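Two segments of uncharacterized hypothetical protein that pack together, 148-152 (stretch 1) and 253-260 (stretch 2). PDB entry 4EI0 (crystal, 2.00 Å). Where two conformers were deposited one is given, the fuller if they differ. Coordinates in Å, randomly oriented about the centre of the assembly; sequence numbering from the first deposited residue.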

# COMPACT_ATOMS: atom_id res chain seq x y z
N ILE B 148 -23.61 23.63 -0.72
CA ILE B 148 -23.44 23.76 0.74
C ILE B 148 -24.84 24.18 1.28
O ILE B 148 -25.50 25.09 0.73
N SER B 149 -25.27 23.50 2.32
CA SER B 149 -26.55 23.68 2.93
C SER B 149 -26.63 25.09 3.55
O SER B 149 -25.63 25.66 3.90
N LYS B 150 -27.85 25.58 3.74
CA LYS B 150 -28.14 26.76 4.59
C LYS B 150 -28.25 26.43 6.07
O LYS B 150 -28.33 27.33 6.93
N MSE B 151 -28.27 25.15 6.38
CA MSE B 151 -28.59 24.74 7.74
C MSE B 151 -27.47 25.03 8.72
O MSE B 151 -26.30 25.12 8.35
N ASP B 152 -27.86 25.21 9.97
CA ASP B 152 -26.99 25.15 11.13
C ASP B 152 -27.28 23.88 11.87
O ASP B 152 -28.42 23.37 11.83
N PHE B 253 -31.16 11.59 5.98
CA PHE B 253 -30.72 12.92 6.32
C PHE B 253 -31.87 13.89 6.10
O PHE B 253 -32.56 13.83 5.07
N ILE B 254 -32.04 14.80 7.04
CA ILE B 254 -32.90 15.96 6.86
C ILE B 254 -32.07 16.99 6.14
O ILE B 254 -30.96 17.35 6.59
N ASP B 255 -32.60 17.48 5.03
CA ASP B 255 -31.88 18.47 4.23
C ASP B 255 -32.74 19.74 4.14
O ASP B 255 -33.87 19.83 4.72
N ASP B 256 -32.21 20.73 3.45
CA ASP B 256 -32.91 22.00 3.28
C ASP B 256 -34.36 21.83 2.73
O ASP B 256 -35.25 22.51 3.15
N LEU B 257 -34.56 20.96 1.76
CA LEU B 257 -35.87 20.86 1.11
C LEU B 257 -36.94 20.35 2.10
O LEU B 257 -38.08 20.78 2.06
N ASP B 258 -36.55 19.46 3.00
CA ASP B 258 -37.44 18.94 4.05
C ASP B 258 -37.93 20.08 4.94
O ASP B 258 -39.08 20.09 5.36
N PHE B 259 -37.05 21.03 5.27
CA PHE B 259 -37.49 22.22 6.03
C PHE B 259 -38.42 23.11 5.26
O PHE B 259 -39.41 23.65 5.83
N GLU B 260 -38.12 23.29 3.97
CA GLU B 260 -38.97 24.10 3.10
C GLU B 260 -40.37 23.51 2.94
O GLU B 260 -41.32 24.25 2.79

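The contact between these two stretches is small, with 252 Å² buried in total, and two residues dominate it: M151 from the irregular stretch 1 and D256 from the first turn of the helix in stretch 2. The nearest CA atoms are those of S149 and D256, 6.6 Å apart.

D256 is the polar centre. Its CA-to-CB bond points sideways, but the m rotamer (chi1 -62°) brings the carboxylate nearer to stretch 1. Both oxygens are used. OD1 of D256 accepts a very short hydrogen bond from OG of S149, at 2.5 Å. OD2 of D256 accepts a nearly linear one from the backbone N of K150, at 2.9 Å and 175°. One carboxylate thus binds two consecutive residues of stretch 1.

S149 is in the t rotamer. Its hydroxyl donates to D256 and also accepts from within its own stretch: N of M151 lies 2.9 Å from OG of S149. This bond links the M151 backbone, through OG, to the aspartate across the interface. The hydrogen bond of K150 to D256 comes from its backbone N. Its side chain is m at chi1, CB of K150 lies 3.6 Å from OD2 of D256, and NZ is bonded elsewhere in the structure.

M151, a selenomethionine, covers the most surface. It points toward stretch 2 with chi angles m, t, m, and its side chain runs across the start of the helix. CG of M151 lies 3.5 Å from OD1 of D256. CE of M151 ends 3.6 Å from the backbone O of I254 and 3.8 Å from OD1 of D255. SE meets F259, with 3.7 Å between SE of M151 and CE2 of F259. The approach is to the ring edge: SE of M151 is 4.9 Å from the centroid of the F259 ring and 81° off the ring normal. F259 also points toward stretch 1, with chi1 m, so the two buried side chains meet to form the apolar part of the contact.

D255 occupies the N-cap position, but its side chain makes no capping bond. In the conformer given, chi1 is t, and OD1 of D255 accepts from the backbone N of D256 at 2.7 Å. OD1 of D255 and OD1 of D256 are 3.1 Å apart; both are acceptors, so no hydrogen bond joins them. D258 makes no contact with stretch 1, but its OD2 accepts from N of D255 at 2.8 Å, tying the helix start together.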

# COMPACT_ATOMS: atom_id res chain seq x y z
CB ILE B 148 -22.37 24.84 1.08
CG1 ILE B 148 -21.03 24.56 0.36
CG2 ILE B 148 -22.20 24.99 2.57
CD1 ILE B 148 -20.37 23.22 0.65
CB SER B 149 -26.68 22.66 4.03
OG SER B 149 -27.88 22.83 4.75
CB LYS B 150 -29.44 27.43 4.16
CG LYS B 150 -29.35 28.12 2.79
CD LYS B 150 -30.65 28.83 2.38
CE LYS B 150 -31.45 29.39 3.56
NZ LYS B 150 -32.51 30.35 3.12
CB MSE B 151 -28.91 23.25 7.80
CG MSE B 151 -30.19 22.85 7.15
SE MSE B 151 -30.58 20.93 7.29
CE MSE B 151 -28.95 20.29 6.33
CB ASP B 152 -27.26 26.30 12.08
CG ASP B 152 -26.60 27.61 11.62
OD1 ASP B 152 -25.37 27.64 11.51
OD2 ASP B 152 -27.33 28.61 11.39
CB PHE B 253 -29.54 13.33 5.44
CG PHE B 253 -28.35 12.42 5.54
CD1 PHE B 253 -28.21 11.34 4.70
CD2 PHE B 253 -27.36 12.65 6.47
CE1 PHE B 253 -27.11 10.52 4.78
CE2 PHE B 253 -26.26 11.80 6.58
CZ PHE B 253 -26.15 10.74 5.72
CB ILE B 254 -33.37 16.53 8.20
CG1 ILE B 254 -34.19 15.46 8.95
CG2 ILE B 254 -34.18 17.82 8.03
CD1 ILE B 254 -34.33 15.82 10.41
CB ASP B 255 -31.49 17.89 2.84
CG ASP B 255 -30.32 18.64 2.15
OD1 ASP B 255 -29.85 19.69 2.65
OD2 ASP B 255 -29.88 18.18 1.08
CB ASP B 256 -32.12 22.93 2.34
CG ASP B 256 -30.71 23.30 2.88
OD1 ASP B 256 -30.11 22.59 3.70
OD2 ASP B 256 -30.21 24.38 2.46
CB LEU B 257 -35.77 19.95 -0.13
CG LEU B 257 -37.09 19.57 -0.83
CD1 LEU B 257 -37.70 20.81 -1.48
CD2 LEU B 257 -36.90 18.40 -1.81
CB ASP B 258 -36.71 17.91 4.91
CG ASP B 258 -36.21 16.72 4.08
OD1 ASP B 258 -37.04 16.11 3.40
OD2 ASP B 258 -35.00 16.41 4.10
CB PHE B 259 -36.30 23.01 6.53
CG PHE B 259 -35.69 22.42 7.75
CD1 PHE B 259 -36.39 22.44 8.91
CD2 PHE B 259 -34.44 21.82 7.70
CE1 PHE B 259 -35.87 21.87 10.04
CE2 PHE B 259 -33.90 21.27 8.85
CZ PHE B 259 -34.62 21.31 10.01
CB GLU B 260 -38.36 24.25 1.70
CG GLU B 260 -37.19 25.22 1.60
CD GLU B 260 -37.59 26.70 1.79
OE1 GLU B 260 -38.80 27.02 1.83
OE2 GLU B 260 -36.68 27.56 1.89